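Local structure of hydrazine synthase subunit alpha (Candidatus Kuenenia stuttgartiensis, 5C2V) at residues L717-L722 with E759-G764. The protein forms the part of the hydrazine synthase complex that condenses hydroxylamine, made in the gamma subunit, with ammonia to yield hydrazine, and carries two c-type hemes. Numbering follows the deposited sequence.
Sequences LLVWRL and EWIDLG. With HEC (heme c), chain B.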
loop_
_atom_site.group_PDB
_atom_site.type_symbol
_atom_site.label_atom_id
_atom_site.label_comp_id
_atom_site.label_asym_id
_atom_site.label_seq_id
_atom_site.Cartn_x
_atom_site.Cartn_y
_atom_site.Cartn_z
ATOM N N LEU D 717 -6.584 -12.033 19.769
ATOM C CA LEU D 717 -5.935 -13.001 20.650
ATOM C C LEU D 717 -6.721 -13.187 21.945
ATOM O O LEU D 717 -6.808 -14.297 22.474
ATOM C CB LEU D 717 -4.498 -12.562 20.956
ATOM C CG LEU D 717 -3.537 -13.562 21.609
ATOM C CD1 LEU D 717 -2.111 -13.277 21.169
ATOM C CD2 LEU D 717 -3.630 -13.525 23.129
ATOM N N LEU D 718 -7.284 -12.094 22.449
ATOM C CA LEU D 718 -8.100 -12.133 23.657
ATOM C C LEU D 718 -9.268 -13.097 23.493
ATOM O O LEU D 718 -9.540 -13.917 24.370
ATOM C CB LEU D 718 -8.619 -10.736 24.000
ATOM C CG LEU D 718 -9.593 -10.640 25.173
ATOM C CD1 LEU D 718 -8.929 -11.137 26.442
ATOM C CD2 LEU D 718 -10.095 -9.214 25.345
ATOM N N VAL D 719 -9.951 -12.994 22.358
ATOM C CA VAL D 719 -11.089 -13.854 22.065
ATOM C C VAL D 719 -10.626 -15.284 21.798
ATOM O O VAL D 719 -11.294 -16.246 22.184
ATOM C CB VAL D 719 -11.889 -13.328 20.860
ATOM C CG1 VAL D 719 -13.106 -14.195 20.602
ATOM C CG2 VAL D 719 -12.310 -11.888 21.100
ATOM N N TRP D 720 -9.477 -15.414 21.140
ATOM C CA TRP D 720 -8.854 -16.716 20.916
ATOM C C TRP D 720 -8.646 -17.453 22.233
ATOM O O TRP D 720 -8.866 -18.660 22.322
ATOM C CB TRP D 720 -7.513 -16.559 20.192
ATOM C CG TRP D 720 -7.622 -16.455 18.699
ATOM C CD1 TRP D 720 -8.451 -15.638 17.990
ATOM C CD2 TRP D 720 -6.857 -17.186 17.732
ATOM N NE1 TRP D 720 -8.258 -15.819 16.641
ATOM C CE2 TRP D 720 -7.283 -16.764 16.457
ATOM C CE3 TRP D 720 -5.855 -18.157 17.820
ATOM C CZ2 TRP D 720 -6.744 -17.281 15.280
ATOM C CZ3 TRP D 720 -5.321 -18.668 16.652
ATOM C CH2 TRP D 720 -5.766 -18.230 15.399
ATOM N N ARG D 721 -8.224 -16.715 23.255
ATOM C CA ARG D 721 -7.973 -17.300 24.567
ATOM C C ARG D 721 -9.260 -17.535 25.349
ATOM O O ARG D 721 -9.393 -18.538 26.048
ATOM C CB ARG D 721 -7.026 -16.411 25.377
ATOM C CG ARG D 721 -5.607 -16.369 24.835
ATOM C CD ARG D 721 -5.081 -17.773 24.579
ATOM N NE ARG D 721 -5.190 -18.625 25.759
ATOM C CZ ARG D 721 -4.262 -18.712 26.706
ATOM N NH1 ARG D 721 -3.151 -17.994 26.614
ATOM N NH2 ARG D 721 -4.446 -19.514 27.746
ATOM N N LEU D 722 -10.205 -16.607 25.233
ATOM C CA LEU D 722 -11.475 -16.735 25.935
ATOM C C LEU D 722 -12.283 -17.923 25.415
ATOM O O LEU D 722 -13.079 -18.503 26.150
ATOM C CB LEU D 722 -12.290 -15.445 25.816
ATOM C CG LEU D 722 -11.807 -14.283 26.688
ATOM C CD1 LEU D 722 -12.565 -13.006 26.364
ATOM C CD2 LEU D 722 -11.943 -14.629 28.164
ATOM N N GLU D 759 -18.850 -8.477 21.214
ATOM C CA GLU D 759 -19.587 -7.351 20.654
ATOM C C GLU D 759 -18.789 -6.059 20.757
ATOM O O GLU D 759 -18.739 -5.276 19.806
ATOM C CB GLU D 759 -20.934 -7.181 21.360
ATOM C CG GLU D 759 -22.003 -8.155 20.907
ATOM C CD GLU D 759 -23.346 -7.883 21.558
ATOM O OE1 GLU D 759 -23.365 -7.489 22.743
ATOM O OE2 GLU D 759 -24.381 -8.057 20.881
ATOM N N TRP D 760 -18.172 -5.844 21.914
ATOM C CA TRP D 760 -17.357 -4.656 22.138
ATOM C C TRP D 760 -16.237 -4.548 21.110
ATOM O O TRP D 760 -16.020 -3.484 20.531
ATOM C CB TRP D 760 -16.769 -4.664 23.551
ATOM C CG TRP D 760 -15.719 -3.614 23.763
ATOM C CD1 TRP D 760 -15.889 -2.261 23.713
ATOM C CD2 TRP D 760 -14.336 -3.834 24.066
ATOM N NE1 TRP D 760 -14.696 -1.625 23.961
ATOM C CE2 TRP D 760 -13.728 -2.569 24.181
ATOM C CE3 TRP D 760 -13.554 -4.978 24.248
ATOM C CZ2 TRP D 760 -12.374 -2.415 24.471
ATOM C CZ3 TRP D 760 -12.210 -4.824 24.537
ATOM C CH2 TRP D 760 -11.633 -3.553 24.646
ATOM N N ILE D 761 -15.537 -5.653 20.877
ATOM C CA ILE D 761 -14.441 -5.659 19.914
ATOM C C ILE D 761 -14.940 -5.474 18.481
ATOM O O ILE D 761 -14.363 -4.705 17.710
ATOM C CB ILE D 761 -13.623 -6.960 20.008
ATOM C CG1 ILE D 761 -13.010 -7.097 21.401
ATOM C CG2 ILE D 761 -12.534 -6.985 18.952
ATOM C CD1 ILE D 761 -12.085 -8.281 21.549
ATOM N N ASP D 762 -16.019 -6.169 18.131
ATOM C CA ASP D 762 -16.594 -6.066 16.791
ATOM C C ASP D 762 -17.112 -4.660 16.493
ATOM O O ASP D 762 -17.150 -4.237 15.337
ATOM C CB ASP D 762 -17.723 -7.084 16.615
ATOM C CG ASP D 762 -17.254 -8.365 15.955
ATOM O OD1 ASP D 762 -16.026 -8.556 15.826
ATOM O OD2 ASP D 762 -18.114 -9.183 15.570
ATOM N N LEU D 763 -17.508 -3.941 17.540
ATOM C CA LEU D 763 -17.993 -2.571 17.400
ATOM C C LEU D 763 -16.862 -1.573 17.166
ATOM O O LEU D 763 -17.109 -0.395 16.910
ATOM C CB LEU D 763 -18.792 -2.155 18.637
ATOM C CG LEU D 763 -20.250 -2.609 18.728
ATOM C CD1 LEU D 763 -20.807 -2.303 20.105
ATOM C CD2 LEU D 763 -21.087 -1.937 17.651
ATOM N N GLY D 764 -15.622 -2.044 17.247
ATOM C CA GLY D 764 -14.472 -1.170 17.111
ATOM C C GLY D 764 -13.730 -0.922 18.412
ATOM O O GLY D 764 -12.787 -0.131 18.447
HETATM FE FE HEC B . -5.583 -14.677 32.332
HETATM C CHA HEC B . -2.770 -15.345 30.482
HETATM C CHB HEC B . -6.814 -12.741 29.780
HETATM C CHC HEC B . -8.475 -14.090 34.137
HETATM C CHD HEC B . -4.302 -16.396 35.021
HETATM N NA HEC B . -4.901 -14.110 30.495
HETATM C C1A HEC B . -3.743 -14.566 29.894
HETATM C C2A HEC B . -3.730 -14.079 28.529
HETATM C C3A HEC B . -4.841 -13.362 28.333
HETATM C C4A HEC B . -5.604 -13.365 29.566
HETATM C CMA HEC B . -5.243 -12.655 27.021
HETATM C CAA HEC B . -2.625 -14.344 27.484
HETATM C CBA HEC B . -1.547 -13.270 27.592
HETATM C CGA HEC B . -0.547 -13.446 26.478
HETATM O O1A HEC B . 0.114 -12.444 26.096
HETATM O O2A HEC B . -0.418 -14.585 25.962
HETATM N NB HEC B . -7.298 -13.567 32.042
HETATM C C1B HEC B . -7.647 -12.939 30.861
HETATM C C2B HEC B . -9.036 -12.535 30.965
HETATM C C3B HEC B . -9.488 -12.900 32.170
HETATM C C4B HEC B . -8.407 -13.563 32.868
HETATM C CMB HEC B . -9.834 -11.790 29.872
HETATM C CAB HEC B . -10.908 -12.690 32.742
HETATM C CBB HEC B . -11.909 -13.629 32.032
HETATM N NC HEC B . -6.264 -15.155 34.219
HETATM C C1C HEC B . -7.485 -14.808 34.767
HETATM C C2C HEC B . -7.594 -15.434 36.068
HETATM C C3C HEC B . -6.399 -15.964 36.361
HETATM C C4C HEC B . -5.567 -15.871 35.173
HETATM C CMC HEC B . -8.742 -15.153 37.064
HETATM C CAC HEC B . -6.003 -16.678 37.677
HETATM C CBC HEC B . -6.828 -17.969 37.880
HETATM N ND HEC B . -3.788 -15.705 32.695
HETATM C C1D HEC B . -3.513 -16.368 33.889
HETATM C C2D HEC B . -2.239 -17.037 33.759
HETATM C C3D HEC B . -1.742 -16.732 32.340
HETATM C C4D HEC B . -2.773 -15.886 31.754
HETATM C CMD HEC B . -1.530 -17.898 34.828
HETATM C CAD HEC B . -0.398 -17.234 31.748
HETATM C CBD HEC B . -0.452 -17.633 30.272
HETATM C CGD HEC B . -1.522 -18.659 30.000
HETATM O O1D HEC B . -1.950 -18.767 28.822
HETATM O O2D HEC B . -1.947 -19.367 30.947
#
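L718 meets I761 through a loose apolar approach, its CD2 lying 4.4 Å from I761 CD1, while its other methyl packs against the heme: L718 CD1 is 3.6 Å from heme CMB. With CG anti to the backbone N (chi1 175°), the fork at chi2 61° turns CD1 to the heme methyls and leaves CD2 on the I761 side; I757 and L692 add to the apolar surroundings. V719 makes the closer touch, 3.6 Å from its CG2 to I761 CD1. The two side chains point opposite ways and meet at these methyls, I761 reaching across by its extended CG1-CD1 arm. No hydrogen bond joins the segments, and only 102 Å² is buried between them, with 9.1 Å separating the CA atoms of V719 and I761; the pairing is therefore a sparse methyl contact between two helices. Both belong to the C-terminal cytochrome c domain, whose bis-histidine heme is bound covalently by C658 and C661 and axially by H662 and H745. Helix 751-762 ends beyond the contact in a Schellman motif, with G764 at positive phi (108°) and its N bonded to I761 O. Farther along the first helix, R721 bends at chi2 and chi3 to bring its guanidinium edge to a heme propionate. NH1 and NH2 both donate hydrogen bonds to O1D, 2.6 Å and 2.8 Å long, both bent because they converge on one oxygen, while NH2 also forms a salt bridge with E724. L722 CD2 comes 3.9 Å from heme CMB, the methyl L718 touches, and its side chain also packs on I757.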